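Lipoteichoic acid primase (Listeria monocytogenes, PDB 4UOP) is a member of the sulfatase-like family of enzymes, whose extracellular catalytic domain binds a magnesium ion. Local coordinates at residues S106-A111 with G283-I288; Q64-Q69 with S222-F227. All coordinates share one frame; numbering follows the deposited sequence.

Contact 1. Residues S106-A111 with G283-I288; sequences SNTADA and GDHHII. With MG (magnesium ion), chain J.
Thr108, Asp284 and His285 meet at a magnesium ion, which joins these segments where no hydrogen bond crosses. Thr108 OG1 lies 2.1 Å from the metal, Asp284 OD2 equally close, and His285 NE2 2.2 Å away; Glu66 and a water complete the shell. The threonine places OG1 beside its own backbone N (chi1 -51°), at the first turn of helix 107-117, and the same oxygen comes near the plane of the His285 ring at its edge. Beside the metal, the Asn107 amide lies stacked over one face of that imidazole, their planes only 9° apart, with ND2 3.2 Å from CE1 of His285. Asn107 CB adds a CH-pi contact, 3.6 Å from the centroid of the His285 ring. On the opposite face sits Asp284 OD1, so the ring is covered from both sides.

A second shell sets these groups. His285 ND1 gives an almost straight bond to His286 O (2.9 Å, 178°), the acceptor lying in the ring plane, which fixes the ring's rotation and turns NE2 to the metal. Asp284 OD1 takes a hydrogen bond from Ser67 N. Asn107 OD1 accepts from Thr108 N and from the metal-bound water, while ND2 reaches Asp244 of the second subunit. Farther along the helix, Ala111 CB packs 3.8 Å from Asp284 CB.

The contact is largely buried, with Asn107 partly exposed: the start of helix 107-117 faces the loop that leaves strand 277-283 of the central mixed sheet, and Gln64 on the adjacent parallel strand 59-65 touches Thr108, Ala111 and Asp284.

Contact 2. Residues Q64-Q69 with S222-F227; sequences QLESFQ and SSHMPF. With MG (magnesium ion), chain J.
Ser223 and Glu66 make the tight part of this contact. The serine hydroxyl donates to the backbone carbonyl, OG to Glu66 O at 2.7 Å, tilted 15° from the carbonyl plane. OG stands between its own backbone N and carbonyl carbon (chi1 50°), and from there it also meets the rim of the Phe68 ring, near the ring plane, 3.6 Å from CE1 of Phe68. The Glu66 side chain packs against the backbone of 222-227, its CG 3.5 Å from His224 CA. Next to it, Ser67 CB packs on Ser223 O, a buried carbonyl oxygen with no polar partner in the model. The type II turn from Leu65 to Phe68 brings these residues together at the end of strand 59-65.

Toward the partly exposed His224, packing gives way to water. The Glu66 carboxylate and the imidazole are inclined by 59°, and OE1 approaches CD2 of His224 obliquely. Over one face of this ring sits a water that donates to Ser67 OG and accepts from Met225 N, bridging the segments. His224 ND1 bonds in plane to Met225 O, 2.8 Å away, which holds the ring's orientation; Asp244 of the second subunit packs nearby.

A bend at chi2 turns the glutamate toward the magnesium ion, bound by both oxygens, OE1 at 2.4 Å and OE2 at 2.2 Å. Ser67 OG donates to the anti lone pair of OE2. The two metal bonds and the Ser67 hydroxyl together fix the rotation of the carboxylate, making Ser67 a second-shell support for the metal site.

The two contacts lie side by side, centres about 9 Å apart, and share the magnesium ion and the water bound to it. Their segments alternate along the chain: 64-69, 106-111, 222-227, then 283-288. Strands 59-65 and 277-283 are parallel neighbours in the mixed sheet, as are 59-65 and 214-219, so three of the segments lie at or just after the C-terminal ends of parallel strands, while 106-111 brings in the start of helix 107-117. Gln69 OE1 of contact 2 probably accepts a hydrogen bond from Ile287 N of contact 1. The metal site of the sulfatase-family domain is thus assembled from distant parts of the sequence, with the second subunit touching both contacts.

Contact 1. Residues S106-A111 with G283-I288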
ATOM      1  N   SER B 106       3.189  -2.716  -5.108  1.00 27.81           N
ATOM      2  CA  SER B 106       3.114  -3.148  -6.503  1.00 28.29           C
ATOM      3  C   SER B 106       4.158  -4.236  -6.754  1.00 25.14           C
ATOM      4  O   SER B 106       5.266  -3.957  -7.188  1.00 24.17           O
ATOM      5  CB  SER B 106       3.337  -1.940  -7.405  1.00 31.18           C
ATOM      6  OG  SER B 106       3.072  -2.261  -8.757  1.00 36.69           O
ATOM      7  N   ASN B 107       3.789  -5.480  -6.486  1.00 21.44           N
ATOM      8  CA  ASN B 107       4.800  -6.506  -6.240  1.00 21.40           C
ATOM      9  C   ASN B 107       5.850  -6.713  -7.361  1.00 20.72           C
ATOM     10  O   ASN B 107       7.052  -6.608  -7.104  1.00 19.95           O
ATOM     11  CB  ASN B 107       4.171  -7.811  -5.763  1.00 22.33           C
ATOM     12  CG  ASN B 107       3.018  -8.278  -6.625  1.00 23.34           C
ATOM     13  OD1 ASN B 107       2.815  -7.809  -7.746  1.00 24.21           O
ATOM     14  ND2 ASN B 107       2.255  -9.241  -6.093  1.00 25.08           N
ATOM     15  N   THR B 108       5.402  -6.942  -8.594  1.00 18.76           N
ATOM     16  CA  THR B 108       6.320  -7.149  -9.702  1.00 18.67           C
ATOM     17  C   THR B 108       7.249  -5.935  -9.920  1.00 18.83           C
ATOM     18  O   THR B 108       8.453  -6.092 -10.053  1.00 17.89           O
ATOM     19  CB  THR B 108       5.586  -7.455 -11.016  1.00 19.35           C
ATOM     20  OG1 THR B 108       4.637  -8.508 -10.810  1.00 19.20           O
ATOM     21  CG2 THR B 108       6.585  -7.875 -12.089  1.00 19.55           C
ATOM     22  N   ALA B 109       6.658  -4.740  -9.939  1.00 17.99           N
ATOM     23  CA  ALA B 109       7.413  -3.512 -10.117  1.00 19.10           C
ATOM     24  C   ALA B 109       8.339  -3.222  -8.940  1.00 18.93           C
ATOM     25  O   ALA B 109       9.425  -2.673  -9.136  1.00 19.40           O
ATOM     26  CB  ALA B 109       6.483  -2.340 -10.375  1.00 19.08           C
ATOM     27  N   ASP B 110       7.904  -3.551  -7.726  1.00 18.77           N
ATOM     28  CA  ASP B 110       8.748  -3.408  -6.547  1.00 19.91           C
ATOM     29  C   ASP B 110       9.955  -4.353  -6.596  1.00 19.06           C
ATOM     30  O   ASP B 110      11.035  -3.999  -6.126  1.00 16.93           O
ATOM     31  CB  ASP B 110       7.953  -3.634  -5.258  1.00 21.37           C
ATOM     32  CG  ASP B 110       6.954  -2.520  -4.981  1.00 24.32           C
ATOM     33  OD1 ASP B 110       7.090  -1.414  -5.555  1.00 26.11           O
ATOM     34  OD2 ASP B 110       6.047  -2.743  -4.162  1.00 28.26           O
ATOM     35  N   ALA B 111       9.776  -5.533  -7.183  1.00 17.30           N
ATOM     36  CA  ALA B 111      10.893  -6.438  -7.383  1.00 17.30           C
ATOM     37  C   ALA B 111      11.917  -5.812  -8.315  1.00 17.27           C
ATOM     38  O   ALA B 111      13.111  -5.784  -8.012  1.00 16.42           O
ATOM     39  CB  ALA B 111      10.409  -7.768  -7.923  1.00 17.02           C
ATOM     40  N   GLY B 283      12.737 -15.550  -8.574  1.00 15.70           N
ATOM     41  CA  GLY B 283      11.283 -15.311  -8.599  1.00 16.20           C
ATOM     42  C   GLY B 283      11.008 -13.906  -8.107  1.00 16.11           C
ATOM     43  O   GLY B 283      11.693 -13.442  -7.197  1.00 16.87           O
ATOM     44  N   ASP B 284      10.026 -13.207  -8.683  1.00 15.96           N
ATOM     45  CA  ASP B 284       9.753 -11.850  -8.209  1.00 15.81           C
ATOM     46  C   ASP B 284       9.187 -11.794  -6.793  1.00 16.05           C
ATOM     47  O   ASP B 284       9.608 -10.964  -5.997  1.00 15.23           O
ATOM     48  CB  ASP B 284       8.948 -10.987  -9.196  1.00 15.89           C
ATOM     49  CG  ASP B 284       7.576 -11.537  -9.535  1.00 16.82           C
ATOM     50  OD1 ASP B 284       7.263 -12.706  -9.217  1.00 17.27           O
ATOM     51  OD2 ASP B 284       6.797 -10.742 -10.130  1.00 19.75           O
ATOM     52  N   HIS B 285       8.257 -12.695  -6.490  1.00 14.97           N
ATOM     53  CA  HIS B 285       7.603 -12.752  -5.191  1.00 15.85           C
ATOM     54  C   HIS B 285       6.701 -13.971  -5.179  1.00 16.56           C
ATOM     55  O   HIS B 285       6.413 -14.554  -6.241  1.00 16.04           O
ATOM     56  CB  HIS B 285       6.760 -11.496  -4.980  1.00 16.57           C
ATOM     57  CG  HIS B 285       5.814 -11.238  -6.100  1.00 17.52           C
ATOM     58  ND1 HIS B 285       4.632 -11.931  -6.240  1.00 18.75           N
ATOM     59  CD2 HIS B 285       5.902 -10.426  -7.178  1.00 19.15           C
ATOM     60  CE1 HIS B 285       4.019 -11.539  -7.338  1.00 18.69           C
ATOM     61  NE2 HIS B 285       4.775 -10.635  -7.933  1.00 19.93           N
ATOM     62  N   HIS B 286       6.270 -14.347  -3.975  1.00 17.34           N
ATOM     63  CA  HIS B 286       5.383 -15.481  -3.809  1.00 18.13           C
ATOM     64  C   HIS B 286       3.987 -15.088  -4.228  1.00 17.42           C
ATOM     65  O   HIS B 286       3.659 -13.908  -4.331  1.00 16.19           O
ATOM     66  CB  HIS B 286       5.376 -15.965  -2.371  1.00 18.85           C
ATOM     67  CG  HIS B 286       4.440 -15.214  -1.488  1.00 20.22           C
ATOM     68  ND1 HIS B 286       4.679 -13.919  -1.083  1.00 21.53           N
ATOM     69  CD2 HIS B 286       3.259 -15.571  -0.933  1.00 22.14           C
ATOM     70  CE1 HIS B 286       3.689 -13.513  -0.309  1.00 23.03           C
ATOM     71  NE2 HIS B 286       2.809 -14.497  -0.208  1.00 23.30           N
ATOM     72  N   ILE B 287       3.171 -16.095  -4.482  1.00 18.46           N
ATOM     73  CA  ILE B 287       1.782 -15.844  -4.806  1.00 20.07           C
ATOM     74  C   ILE B 287       0.816 -16.752  -4.034  1.00 20.95           C
ATOM     75  O   ILE B 287      -0.336 -16.381  -3.840  1.00 21.77           O
ATOM     76  CB  ILE B 287       1.551 -15.928  -6.341  1.00 21.18           C
ATOM     77  CG1 ILE B 287       0.234 -15.258  -6.745  1.00 23.18           C
ATOM     78  CG2 ILE B 287       1.606 -17.365  -6.828  1.00 22.16           C
ATOM     79  CD1 ILE B 287       0.093 -13.824  -6.270  1.00 24.13           C
ATOM     80  N   ILE B 288       1.282 -17.916  -3.591  1.00 21.24           N
ATOM     81  CA  ILE B 288       0.435 -18.874  -2.874  1.00 22.90           C
ATOM     82  C   ILE B 288       0.715 -18.757  -1.376  1.00 23.16           C
ATOM     83  O   ILE B 288       1.851 -18.946  -0.921  1.00 21.51           O
ATOM     84  CB  ILE B 288       0.718 -20.313  -3.344  1.00 22.77           C
ATOM     85  CG1 ILE B 288       0.590 -20.445  -4.878  1.00 23.80           C
ATOM     86  CG2 ILE B 288      -0.167 -21.299  -2.590  1.00 23.99           C
ATOM     87  CD1 ILE B 288      -0.797 -20.190  -5.460  1.00 24.66           C
TER
HETATM   88 MG    MG J1616       4.740 -10.496 -10.145  1.00 10.93          MG
HETATM   89  O   HOH W   1       2.596  -9.960  -9.982  1.00 21.74           O

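Contact 2. Residues Q64-Q69 with S222-F227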
ATOM      1  N   GLN B  64      13.692 -12.577 -14.366  1.00 14.09           N
ATOM      2  CA  GLN B  64      12.781 -12.435 -13.248  1.00 15.13           C
ATOM      3  C   GLN B  64      11.551 -13.283 -13.552  1.00 16.02           C
ATOM      4  O   GLN B  64      10.819 -12.983 -14.495  1.00 17.28           O
ATOM      5  CB  GLN B  64      12.374 -10.985 -13.071  1.00 16.04           C
ATOM      6  CG  GLN B  64      11.464 -10.766 -11.876  1.00 16.83           C
ATOM      7  CD  GLN B  64      11.148  -9.315 -11.604  1.00 17.96           C
ATOM      8  OE1 GLN B  64      12.007  -8.533 -11.149  1.00 18.54           O
ATOM      9  NE2 GLN B  64       9.905  -8.940 -11.848  1.00 18.85           N
ATOM     10  N   LEU B  65      11.360 -14.321 -12.758  1.00 15.93           N
ATOM     11  CA  LEU B  65      10.325 -15.337 -12.992  1.00 17.45           C
ATOM     12  C   LEU B  65       9.069 -15.041 -12.174  1.00 17.57           C
ATOM     13  O   LEU B  65       9.077 -15.106 -10.940  1.00 16.97           O
ATOM     14  CB  LEU B  65      10.886 -16.707 -12.637  1.00 19.44           C
ATOM     15  CG  LEU B  65      12.108 -17.122 -13.453  1.00 19.39           C
ATOM     16  CD1 LEU B  65      12.839 -18.244 -12.736  1.00 21.33           C
ATOM     17  CD2 LEU B  65      11.712 -17.546 -14.858  1.00 20.67           C
ATOM     18  N   GLU B  66       7.983 -14.730 -12.878  1.00 17.82           N
ATOM     19  CA  GLU B  66       6.746 -14.302 -12.251  1.00 17.74           C
ATOM     20  C   GLU B  66       6.163 -15.343 -11.283  1.00 18.00           C
ATOM     21  O   GLU B  66       5.892 -16.491 -11.675  1.00 17.23           O
ATOM     22  CB  GLU B  66       5.713 -13.978 -13.342  1.00 18.45           C
ATOM     23  CG  GLU B  66       4.355 -13.581 -12.786  1.00 19.04           C
ATOM     24  CD  GLU B  66       4.432 -12.368 -11.880  1.00 19.18           C
ATOM     25  OE1 GLU B  66       4.794 -11.279 -12.372  1.00 19.42           O
ATOM     26  OE2 GLU B  66       4.110 -12.487 -10.680  1.00 18.63           O
ATOM     27  N   SER B  67       5.982 -14.939 -10.025  1.00 17.15           N
ATOM     28  CA  SER B  67       5.248 -15.722  -9.018  1.00 16.79           C
ATOM     29  C   SER B  67       5.860 -17.086  -8.641  1.00 16.85           C
ATOM     30  O   SER B  67       5.183 -17.903  -8.012  1.00 19.22           O
ATOM     31  CB  SER B  67       3.773 -15.896  -9.450  1.00 16.91           C
ATOM     32  OG  SER B  67       3.093 -14.647  -9.393  1.00 17.60           O
ATOM     33  N   PHE B  68       7.140 -17.304  -8.960  1.00 17.11           N
ATOM     34  CA  PHE B  68       7.883 -18.472  -8.470  1.00 17.64           C
ATOM     35  C   PHE B  68       8.235 -18.278  -6.977  1.00 18.79           C
ATOM     36  O   PHE B  68       8.765 -17.226  -6.599  1.00 18.59           O
ATOM     37  CB  PHE B  68       9.183 -18.676  -9.253  1.00 17.78           C
ATOM     38  CG  PHE B  68       9.039 -19.415 -10.568  1.00 17.82           C
ATOM     39  CD1 PHE B  68       8.156 -18.984 -11.543  1.00 17.21           C
ATOM     40  CD2 PHE B  68       9.856 -20.506 -10.859  1.00 18.81           C
ATOM     41  CE1 PHE B  68       8.060 -19.649 -12.761  1.00 17.19           C
ATOM     42  CE2 PHE B  68       9.768 -21.173 -12.075  1.00 18.98           C
ATOM     43  CZ  PHE B  68       8.883 -20.726 -13.036  1.00 18.02           C
ATOM     44  N   GLN B  69       7.961 -19.286  -6.147  1.00 18.31           N
ATOM     45  CA  GLN B  69       8.348 -19.262  -4.730  1.00 17.18           C
ATOM     46  C   GLN B  69       9.050 -20.559  -4.380  1.00 17.44           C
ATOM     47  O   GLN B  69       8.684 -21.635  -4.860  1.00 16.71           O
ATOM     48  CB  GLN B  69       7.150 -19.015  -3.807  1.00 18.44           C
ATOM     49  CG  GLN B  69       6.027 -20.036  -3.915  1.00 18.31           C
ATOM     50  CD  GLN B  69       4.754 -19.520  -3.282  1.00 18.31           C
ATOM     51  OE1 GLN B  69       4.064 -18.692  -3.868  1.00 19.43           O
ATOM     52  NE2 GLN B  69       4.442 -19.995  -2.068  1.00 17.87           N
ATOM     53  N   SER B 222       4.049 -15.558 -18.034  1.00 19.73           N
ATOM     54  CA  SER B 222       3.074 -16.618 -18.268  1.00 20.25           C
ATOM     55  C   SER B 222       2.555 -17.261 -16.977  1.00 21.23           C
ATOM     56  O   SER B 222       1.499 -17.829 -16.954  1.00 20.86           O
ATOM     57  CB  SER B 222       3.599 -17.671 -19.234  1.00 19.63           C
ATOM     58  OG  SER B 222       3.740 -17.143 -20.501  1.00 20.80           O
ATOM     59  N   SER B 223       3.370 -17.223 -15.944  1.00 19.56           N
ATOM     60  CA  SER B 223       2.966 -17.749 -14.650  1.00 19.26           C
ATOM     61  C   SER B 223       2.341 -16.685 -13.718  1.00 19.01           C
ATOM     62  O   SER B 223       2.270 -16.882 -12.491  1.00 19.75           O
ATOM     63  CB  SER B 223       4.128 -18.500 -13.991  1.00 19.31           C
ATOM     64  OG  SER B 223       5.317 -17.707 -13.993  1.00 19.60           O
ATOM     65  N   HIS B 224       1.849 -15.585 -14.289  1.00 18.86           N
ATOM     66  CA  HIS B 224       1.056 -14.600 -13.534  1.00 19.72           C
ATOM     67  C   HIS B 224      -0.329 -15.208 -13.277  1.00 21.35           C
ATOM     68  O   HIS B 224      -0.840 -15.968 -14.118  1.00 20.66           O
ATOM     69  CB  HIS B 224       0.879 -13.309 -14.340  1.00 19.97           C
ATOM     70  CG  HIS B 224       0.555 -12.099 -13.513  1.00 21.62           C
ATOM     71  ND1 HIS B 224      -0.702 -11.844 -13.007  1.00 22.81           N
ATOM     72  CD2 HIS B 224       1.338 -11.073 -13.103  1.00 23.45           C
ATOM     73  CE1 HIS B 224      -0.683 -10.701 -12.336  1.00 22.80           C
ATOM     74  NE2 HIS B 224       0.545 -10.214 -12.379  1.00 23.75           N
ATOM     75  N   MET B 225      -0.933 -14.850 -12.151  1.00 21.47           N
ATOM     76  CA  MET B 225      -2.314 -15.251 -11.831  1.00 24.08           C
ATOM     77  C   MET B 225      -3.235 -14.637 -12.889  1.00 24.62           C
ATOM     78  O   MET B 225      -2.955 -13.537 -13.377  1.00 23.65           O
ATOM     79  CB  MET B 225      -2.654 -14.754 -10.425  1.00 26.05           C
ATOM     80  CG  MET B 225      -3.911 -15.316  -9.772  1.00 28.86           C
ATOM     81  SD  MET B 225      -4.360 -14.483  -8.226  1.00 33.53           S
ATOM     82  CE  MET B 225      -3.237 -15.195  -7.046  1.00 34.60           C
ATOM     83  N   PRO B 226      -4.303 -15.355 -13.299  1.00 24.75           N
ATOM     84  CA  PRO B 226      -4.846 -16.625 -12.814  1.00 25.19           C
ATOM     85  C   PRO B 226      -4.201 -17.912 -13.340  1.00 25.53           C
ATOM     86  O   PRO B 226      -4.828 -18.955 -13.266  1.00 25.64           O
ATOM     87  CB  PRO B 226      -6.309 -16.557 -13.289  1.00 26.15           C
ATOM     88  CG  PRO B 226      -6.215 -15.845 -14.589  1.00 26.23           C
ATOM     89  CD  PRO B 226      -5.135 -14.798 -14.383  1.00 25.90           C
ATOM     90  N   PHE B 227      -2.983 -17.866 -13.869  1.00 24.69           N
ATOM     91  CA  PHE B 227      -2.261 -19.107 -14.221  1.00 25.45           C
ATOM     92  C   PHE B 227      -2.942 -19.888 -15.348  1.00 28.08           C
ATOM     93  O   PHE B 227      -2.883 -21.117 -15.370  1.00 29.71           O
ATOM     94  CB  PHE B 227      -2.072 -20.009 -12.986  1.00 23.67           C
ATOM     95  CG  PHE B 227      -1.721 -19.256 -11.737  1.00 22.45           C
ATOM     96  CD1 PHE B 227      -0.577 -18.492 -11.692  1.00 22.57           C
ATOM     97  CD2 PHE B 227      -2.530 -19.300 -10.622  1.00 22.22           C
ATOM     98  CE1 PHE B 227      -0.250 -17.773 -10.564  1.00 21.18           C
ATOM     99  CE2 PHE B 227      -2.202 -18.580  -9.473  1.00 22.44           C
ATOM    100  CZ  PHE B 227      -1.057 -17.811  -9.449  1.00 21.37           C
TER
HETATM  101 MG    MG J1616       4.740 -10.496 -10.145  1.00 10.93          MG
HETATM  102  O   HOH W   2       0.660 -13.709 -10.090  1.00 23.04           O
HETATM  103  O   HOH W   1       2.596  -9.960  -9.982  1.00 21.74           O